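Local coordinates for protein paenibacillus xanthan lyase (Paenibacillus, PDB 6F2P) that cleaves the polysaccharide xanthan as a lyase, probably by beta-elimination like other members of polysaccharide lyase family 8, at residues A[412-420]-A[553-561]; A[956-967]-A[1001-1012]. All coordinates share one frame; numbering follows the deposited sequence.

Contact 1 (412-420 with 553-561) and contact 2 (956-967 with 1001-1012) lie on opposite sides of the chain's centre, with their own centres 75 Å apart and their nearest atoms about 51 Å apart. They come in series: the first closes before the second opens, and they share no strand or sheet. Contact 1 belongs to the super-sandwich domain of polysaccharide lyase family 8, where it brings the end of strand 411-415 against the turn leading into strand 559-563. Contact 2 pairs two neighbouring strands, 960-967 and 1003-1010, within the golvesin-type domain at the C-terminal end. The two therefore lie in separate domains of an extended, multidomain enzyme, each packing within its own.

Contact 1 of 2, residues A[412-420]-A[553-561]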
# COMPACT_ATOMS: atom_id res chain seq x y z
N THR A 412 3.03 -14.46 8.14
CA THR A 412 2.73 -15.10 6.87
C THR A 412 1.71 -16.23 7.04
O THR A 412 1.81 -17.04 7.97
CB THR A 412 4.01 -15.66 6.21
OG1 THR A 412 4.57 -16.68 7.04
CG2 THR A 412 5.02 -14.56 6.07
N TYR A 413 0.73 -16.27 6.15
CA TYR A 413 -0.25 -17.35 6.14
C TYR A 413 -0.08 -18.18 4.89
O TYR A 413 -0.08 -17.63 3.78
CB TYR A 413 -1.67 -16.79 6.15
CG TYR A 413 -2.11 -16.08 7.41
CD1 TYR A 413 -1.73 -14.77 7.65
CD2 TYR A 413 -2.94 -16.71 8.33
CE1 TYR A 413 -2.14 -14.10 8.79
CE2 TYR A 413 -3.37 -16.05 9.48
CZ TYR A 413 -2.96 -14.75 9.70
OH TYR A 413 -3.37 -14.08 10.83
N LEU A 414 0.06 -19.49 5.04
CA LEU A 414 0.17 -20.38 3.88
C LEU A 414 -1.06 -21.26 3.76
O LEU A 414 -1.37 -22.05 4.66
CB LEU A 414 1.42 -21.23 3.95
CG LEU A 414 1.64 -22.18 2.77
CD1 LEU A 414 1.92 -21.41 1.47
CD2 LEU A 414 2.78 -23.12 3.09
N TYR A 415 -1.77 -21.12 2.64
CA TYR A 415 -3.03 -21.83 2.43
C TYR A 415 -2.84 -22.95 1.43
O TYR A 415 -2.25 -22.75 0.37
CB TYR A 415 -4.10 -20.86 1.94
CG TYR A 415 -4.52 -19.85 2.98
CD1 TYR A 415 -5.52 -20.16 3.91
CD2 TYR A 415 -3.92 -18.60 3.06
CE1 TYR A 415 -5.90 -19.25 4.87
CE2 TYR A 415 -4.29 -17.69 4.03
CZ TYR A 415 -5.28 -18.02 4.93
OH TYR A 415 -5.67 -17.12 5.90
N ASN A 416 -3.34 -24.13 1.77
CA ASN A 416 -3.30 -25.26 0.84
C ASN A 416 -4.51 -26.17 1.00
O ASN A 416 -5.58 -25.70 1.37
CB ASN A 416 -1.98 -26.03 0.93
CG ASN A 416 -1.65 -26.45 2.34
OD1 ASN A 416 -2.53 -26.72 3.16
ND2 ASN A 416 -0.36 -26.53 2.65
N THR A 417 -4.35 -27.46 0.73
CA THR A 417 -5.50 -28.37 0.76
C THR A 417 -5.94 -28.71 2.19
O THR A 417 -7.04 -29.22 2.42
CB THR A 417 -5.26 -29.65 -0.07
OG1 THR A 417 -4.01 -30.24 0.31
CG2 THR A 417 -5.21 -29.32 -1.54
N ASP A 418 -5.07 -28.41 3.16
CA ASP A 418 -5.42 -28.58 4.55
C ASP A 418 -6.40 -27.47 4.94
O ASP A 418 -6.02 -26.51 5.61
CB ASP A 418 -4.17 -28.52 5.43
CG ASP A 418 -4.45 -28.81 6.88
OD1 ASP A 418 -5.58 -29.24 7.19
OD2 ASP A 418 -3.55 -28.61 7.71
N LEU A 419 -7.65 -27.62 4.52
CA LEU A 419 -8.66 -26.57 4.64
C LEU A 419 -8.91 -26.12 6.08
O LEU A 419 -9.38 -25.01 6.31
CB LEU A 419 -9.99 -27.02 4.01
CG LEU A 419 -9.94 -27.44 2.54
CD1 LEU A 419 -11.34 -27.64 2.00
CD2 LEU A 419 -9.17 -26.44 1.70
N SER A 420 -8.59 -26.98 7.04
CA SER A 420 -8.95 -26.69 8.42
C SER A 420 -7.80 -26.07 9.21
O SER A 420 -7.95 -25.77 10.39
CB SER A 420 -9.43 -27.97 9.13
OG SER A 420 -8.33 -28.79 9.46
N SER A 553 -1.23 -33.14 6.29
CA SER A 553 -2.24 -34.04 6.85
C SER A 553 -3.18 -34.59 5.78
O SER A 553 -3.92 -35.54 6.01
CB SER A 553 -3.05 -33.33 7.94
OG SER A 553 -2.21 -32.78 8.93
N VAL A 554 -3.12 -33.97 4.61
CA VAL A 554 -4.01 -34.27 3.50
C VAL A 554 -3.20 -34.06 2.22
O VAL A 554 -2.34 -33.17 2.18
CB VAL A 554 -5.23 -33.32 3.54
CG1 VAL A 554 -5.80 -33.05 2.15
CG2 VAL A 554 -6.29 -33.86 4.49
N PRO A 555 -3.44 -34.89 1.19
CA PRO A 555 -2.76 -34.76 -0.10
C PRO A 555 -2.85 -33.34 -0.65
O PRO A 555 -3.95 -32.78 -0.72
CB PRO A 555 -3.53 -35.71 -1.00
CG PRO A 555 -4.03 -36.75 -0.07
CD PRO A 555 -4.35 -36.05 1.22
N GLY A 556 -1.71 -32.77 -1.01
CA GLY A 556 -1.65 -31.41 -1.51
C GLY A 556 -1.18 -30.40 -0.48
O GLY A 556 -1.07 -29.20 -0.79
N SER A 557 -0.89 -30.85 0.74
CA SER A 557 -0.49 -29.92 1.80
C SER A 557 0.92 -30.12 2.39
O SER A 557 1.19 -29.61 3.48
CB SER A 557 -1.54 -29.89 2.91
OG SER A 557 -1.73 -31.18 3.44
N ASP A 558 1.79 -30.83 1.69
CA ASP A 558 3.21 -30.88 2.08
C ASP A 558 3.77 -29.46 2.07
O ASP A 558 3.30 -28.62 1.31
CB ASP A 558 4.02 -31.68 1.05
CG ASP A 558 3.86 -33.17 1.20
OD1 ASP A 558 2.89 -33.63 1.85
OD2 ASP A 558 4.72 -33.89 0.64
N ILE A 559 4.75 -29.19 2.92
CA ILE A 559 5.48 -27.92 2.83
C ILE A 559 7.00 -28.16 2.88
O ILE A 559 7.50 -28.90 3.72
CB ILE A 559 5.08 -26.92 3.93
CG1 ILE A 559 3.55 -26.84 4.04
CG2 ILE A 559 5.69 -25.55 3.65
CD1 ILE A 559 3.07 -25.97 5.18
N GLY A 560 7.72 -27.54 1.94
CA GLY A 560 9.16 -27.63 1.91
C GLY A 560 9.78 -26.35 2.43
O GLY A 560 9.16 -25.29 2.36
N TYR A 561 10.99 -26.44 2.98
CA TYR A 561 11.71 -25.26 3.45
C TYR A 561 13.17 -25.38 3.05
O TYR A 561 13.86 -26.31 3.44
CB TYR A 561 11.61 -25.11 4.97
CG TYR A 561 10.22 -25.28 5.53
CD1 TYR A 561 9.64 -26.55 5.63
CD2 TYR A 561 9.49 -24.19 5.99
CE1 TYR A 561 8.38 -26.72 6.14
CE2 TYR A 561 8.22 -24.36 6.52
CZ TYR A 561 7.67 -25.64 6.58
OH TYR A 561 6.42 -25.85 7.08
O HOH W 1 1.11 -27.03 0.04
O HOH W 2 -0.51 -28.21 6.17
O HOH W 3 -2.63 -30.44 9.63
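Thr417 OG1 donates to Pro555 O at 2.7 Å, arriving from above the carbonyl plane, and so ties the loop after strand 411-415 to a type II beta turn running from Val554 to Ser557. Gly556 takes the third position of that turn, with a positive phi of 102° that favours glycine. The packed part of the contact begins beside it. With CG between the backbone N and carbonyl carbon (chi1 53°), the Asn416 amide lies against Ser557, its OD1 3.3 Å from Ser557 CB. That same OD1 accepts from Asp418 N at 3.1 Å, an Asx turn, while ND2 donates to a water that bridges to Gly556 O and Asp558 O. A leucine in place of Asn416 would probably leave Asp418 N without its acceptor and this water without its donor, so that the Asx turn would be lost and the loop freer to move. Deeper in, Leu414 CD2 and Ile559 CD1 meet tip to tip at 3.5 Å. The opposite end is looser: Val554 and Pro555 are exposed, and Asp418 OD2, bonded to Gln421, has a water 2.8 Å away. Leu414 also packs on Phe380 of strand 380-385 and Pro621, joining the edge of the four-stranded sheet to the large nine-stranded one.

Contact 2 of 2, residues A[956-967]-A[1001-1012]; sequences VPISGTYQVYMM and VWNLLGTYSFNA
Val964 O accepts the backbone N of Leu1005 at 2.7 Å, a backbone bond at the centre of a classic beta bulge. Leu1005 and Gly1006 together face Val964, whose own N bonds to Gly1006 O, and the register slips by one residue within the antiparallel pair 960-967 and 1003-1010 of the golvesin-type domain. Toward the facing sheet, which carries Ile1018 and Val980, Val964 CG2 comes to the edge of the Phe1010 ring, 3.8 Å from CE2, and Tyr962 CB packs against CD2 of the same ring. Leu1005 CD1 fills in beside Met966 CB. On the other face Leu1004 CD1 sits over the centre of the Tyr965 ring, 3.9 Å from its centroid, and Tyr965 OH donates to Gln963 OE1. Further along, with Met967 CG anti to the backbone N (chi1 -178°) and the chain bent at its last torsion, the methyl CE lies over the five-membered ring of Trp1002, 3.6 Å from its centroid, with SD above the six-membered ring in a more distant Met-aromatic contact. Lys1035 adds a cation-pi contact to this indole. At the far end of the ribbon, Ser959 OG accepts Ala1012 N at 2.8 Å.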
# COMPACT_ATOMS: atom_id res chain seq x y z
N VAL A 956 33.34 23.00 -24.53
CA VAL A 956 32.32 23.96 -24.11
C VAL A 956 31.10 23.20 -23.59
O VAL A 956 30.49 22.43 -24.33
CB VAL A 956 31.97 24.95 -25.25
CG1 VAL A 956 30.88 25.90 -24.83
CG2 VAL A 956 33.20 25.73 -25.66
N PRO A 957 30.76 23.41 -22.31
CA PRO A 957 29.67 22.69 -21.65
C PRO A 957 28.31 23.02 -22.24
O PRO A 957 27.53 22.12 -22.57
CB PRO A 957 29.75 23.19 -20.20
CG PRO A 957 31.15 23.66 -20.04
CD PRO A 957 31.50 24.27 -21.36
N ILE A 958 28.03 24.32 -22.37
CA ILE A 958 26.74 24.81 -22.84
C ILE A 958 26.97 25.79 -23.98
O ILE A 958 27.83 26.66 -23.88
CB ILE A 958 25.98 25.56 -21.72
CG1 ILE A 958 25.89 24.73 -20.45
CG2 ILE A 958 24.60 25.99 -22.19
CD1 ILE A 958 25.09 25.39 -19.34
N SER A 959 26.20 25.66 -25.06
CA SER A 959 26.22 26.67 -26.11
C SER A 959 25.90 28.04 -25.51
O SER A 959 25.08 28.15 -24.60
CB SER A 959 25.21 26.34 -27.21
OG SER A 959 25.58 25.15 -27.88
N GLY A 960 26.59 29.07 -25.99
CA GLY A 960 26.36 30.41 -25.48
C GLY A 960 27.50 31.37 -25.76
O GLY A 960 28.36 31.10 -26.59
N THR A 961 27.49 32.49 -25.05
CA THR A 961 28.50 33.52 -25.24
C THR A 961 29.60 33.40 -24.19
O THR A 961 29.33 33.33 -22.99
CB THR A 961 27.87 34.92 -25.18
OG1 THR A 961 26.83 35.01 -26.16
CG2 THR A 961 28.92 35.98 -25.47
N TYR A 962 30.84 33.38 -24.65
CA TYR A 962 31.99 33.19 -23.77
C TYR A 962 33.10 34.21 -23.98
O TYR A 962 33.59 34.38 -25.10
CB TYR A 962 32.59 31.81 -23.99
CG TYR A 962 31.78 30.67 -23.45
CD1 TYR A 962 30.78 30.09 -24.22
CD2 TYR A 962 32.02 30.15 -22.19
CE1 TYR A 962 30.05 29.03 -23.74
CE2 TYR A 962 31.29 29.09 -21.70
CZ TYR A 962 30.31 28.54 -22.48
OH TYR A 962 29.58 27.48 -22.00
N GLN A 963 33.51 34.85 -22.89
CA GLN A 963 34.72 35.67 -22.88
C GLN A 963 35.96 34.79 -22.99
O GLN A 963 36.11 33.82 -22.25
CB GLN A 963 34.77 36.51 -21.61
CG GLN A 963 33.67 37.54 -21.54
CD GLN A 963 33.81 38.46 -20.35
OE1 GLN A 963 34.35 38.07 -19.32
NE2 GLN A 963 33.32 39.69 -20.49
N VAL A 964 36.84 35.14 -23.92
CA VAL A 964 38.06 34.37 -24.15
C VAL A 964 39.29 35.07 -23.54
O VAL A 964 39.70 36.14 -24.01
CB VAL A 964 38.28 34.10 -25.65
CG1 VAL A 964 39.60 33.41 -25.90
CG2 VAL A 964 37.13 33.28 -26.22
N TYR A 965 39.86 34.47 -22.50
CA TYR A 965 41.07 35.01 -21.86
C TYR A 965 42.31 34.21 -22.21
O TYR A 965 42.22 33.04 -22.58
CB TYR A 965 40.93 35.05 -20.34
CG TYR A 965 39.84 35.94 -19.83
CD1 TYR A 965 38.52 35.51 -19.79
CD2 TYR A 965 40.12 37.22 -19.37
CE1 TYR A 965 37.51 36.32 -19.32
CE2 TYR A 965 39.11 38.05 -18.90
CZ TYR A 965 37.81 37.59 -18.87
OH TYR A 965 36.80 38.39 -18.40
N MET A 966 43.47 34.84 -22.08
CA MET A 966 44.75 34.14 -22.25
C MET A 966 45.82 34.69 -21.31
O MET A 966 45.89 35.90 -21.04
CB MET A 966 45.22 34.20 -23.70
CG MET A 966 46.55 33.50 -23.93
SD MET A 966 47.19 33.63 -25.61
CE MET A 966 46.05 32.57 -26.51
N MET A 967 46.64 33.79 -20.78
CA MET A 967 47.74 34.16 -19.92
C MET A 967 49.03 33.70 -20.58
O MET A 967 49.03 32.73 -21.34
CB MET A 967 47.58 33.49 -18.56
CG MET A 967 48.65 33.84 -17.54
SD MET A 967 48.25 33.12 -15.95
CE MET A 967 46.71 33.97 -15.59
N VAL A 1001 48.64 37.48 -15.87
CA VAL A 1001 47.23 37.83 -15.74
C VAL A 1001 46.40 37.23 -16.88
O VAL A 1001 46.94 36.83 -17.91
CB VAL A 1001 47.02 39.35 -15.73
CG1 VAL A 1001 47.49 39.94 -14.41
CG2 VAL A 1001 47.76 39.99 -16.91
N TRP A 1002 45.08 37.16 -16.66
CA TRP A 1002 44.16 36.73 -17.71
C TRP A 1002 43.85 37.89 -18.63
O TRP A 1002 43.25 38.89 -18.22
CB TRP A 1002 42.86 36.18 -17.11
CG TRP A 1002 43.00 34.80 -16.54
CD1 TRP A 1002 42.80 34.43 -15.24
CD2 TRP A 1002 43.38 33.62 -17.25
NE1 TRP A 1002 43.03 33.08 -15.10
CE2 TRP A 1002 43.38 32.56 -16.32
CE3 TRP A 1002 43.71 33.35 -18.58
CZ2 TRP A 1002 43.71 31.25 -16.68
CZ3 TRP A 1002 44.03 32.05 -18.94
CH2 TRP A 1002 44.03 31.01 -17.99
N ASN A 1003 44.26 37.77 -19.88
CA ASN A 1003 44.07 38.84 -20.85
C ASN A 1003 42.87 38.57 -21.72
O ASN A 1003 42.79 37.55 -22.40
CB ASN A 1003 45.34 39.02 -21.70
CG ASN A 1003 46.48 39.63 -20.91
OD1 ASN A 1003 46.32 40.68 -20.29
ND2 ASN A 1003 47.63 38.96 -20.91
N LEU A 1004 41.91 39.49 -21.70
CA LEU A 1004 40.71 39.33 -22.50
C LEU A 1004 41.00 39.52 -23.98
O LEU A 1004 41.37 40.62 -24.41
CB LEU A 1004 39.64 40.31 -22.03
CG LEU A 1004 38.27 40.14 -22.68
CD1 LEU A 1004 37.84 38.68 -22.56
CD2 LEU A 1004 37.25 41.05 -22.01
N LEU A 1005 40.84 38.46 -24.76
CA LEU A 1005 41.06 38.50 -26.21
C LEU A 1005 39.80 38.95 -26.95
O LEU A 1005 39.88 39.75 -27.87
CB LEU A 1005 41.48 37.13 -26.75
CG LEU A 1005 42.68 36.46 -26.07
CD1 LEU A 1005 43.15 35.28 -26.90
CD2 LEU A 1005 43.80 37.45 -25.85
N GLY A 1006 38.66 38.42 -26.53
CA GLY A 1006 37.40 38.77 -27.16
C GLY A 1006 36.22 38.04 -26.55
O GLY A 1006 36.37 37.27 -25.60
N THR A 1007 35.04 38.28 -27.10
CA THR A 1007 33.83 37.64 -26.62
C THR A 1007 33.03 37.12 -27.82
O THR A 1007 32.68 37.88 -28.71
CB THR A 1007 33.00 38.62 -25.77
OG1 THR A 1007 33.85 39.21 -24.77
CG2 THR A 1007 31.86 37.92 -25.07
N TYR A 1008 32.78 35.81 -27.84
CA TYR A 1008 32.21 35.16 -29.03
C TYR A 1008 31.16 34.13 -28.66
O TYR A 1008 31.05 33.71 -27.51
CB TYR A 1008 33.32 34.49 -29.85
CG TYR A 1008 34.48 35.41 -30.16
CD1 TYR A 1008 34.49 36.18 -31.31
CD2 TYR A 1008 35.56 35.53 -29.28
CE1 TYR A 1008 35.54 37.04 -31.59
CE2 TYR A 1008 36.62 36.38 -29.56
CZ TYR A 1008 36.60 37.13 -30.72
OH TYR A 1008 37.64 37.99 -31.00
N SER A 1009 30.37 33.71 -29.65
CA SER A 1009 29.41 32.63 -29.46
C SER A 1009 30.08 31.31 -29.74
O SER A 1009 30.73 31.13 -30.77
CB SER A 1009 28.21 32.80 -30.39
OG SER A 1009 27.44 33.92 -30.02
N PHE A 1010 29.94 30.36 -28.82
CA PHE A 1010 30.46 29.02 -29.04
C PHE A 1010 29.33 28.00 -28.95
O PHE A 1010 28.37 28.18 -28.21
CB PHE A 1010 31.53 28.67 -28.01
CG PHE A 1010 32.80 29.45 -28.15
CD1 PHE A 1010 33.81 29.01 -29.00
CD2 PHE A 1010 33.01 30.61 -27.41
CE1 PHE A 1010 35.00 29.73 -29.12
CE2 PHE A 1010 34.19 31.33 -27.52
CZ PHE A 1010 35.19 30.89 -28.38
N ASN A 1011 29.46 26.93 -29.72
CA ASN A 1011 28.56 25.79 -29.57
C ASN A 1011 29.12 24.85 -28.52
O ASN A 1011 30.34 24.80 -28.31
CB ASN A 1011 28.39 25.05 -30.90
CG ASN A 1011 27.74 25.92 -31.97
OD1 ASN A 1011 28.40 26.34 -32.92
ND2 ASN A 1011 26.45 26.19 -31.81
N ALA A 1012 28.24 24.13 -27.85
CA ALA A 1012 28.67 23.08 -26.94
C ALA A 1012 29.44 22.04 -27.74
O ALA A 1012 29.02 21.65 -28.83
CB ALA A 1012 27.47 22.46 -26.24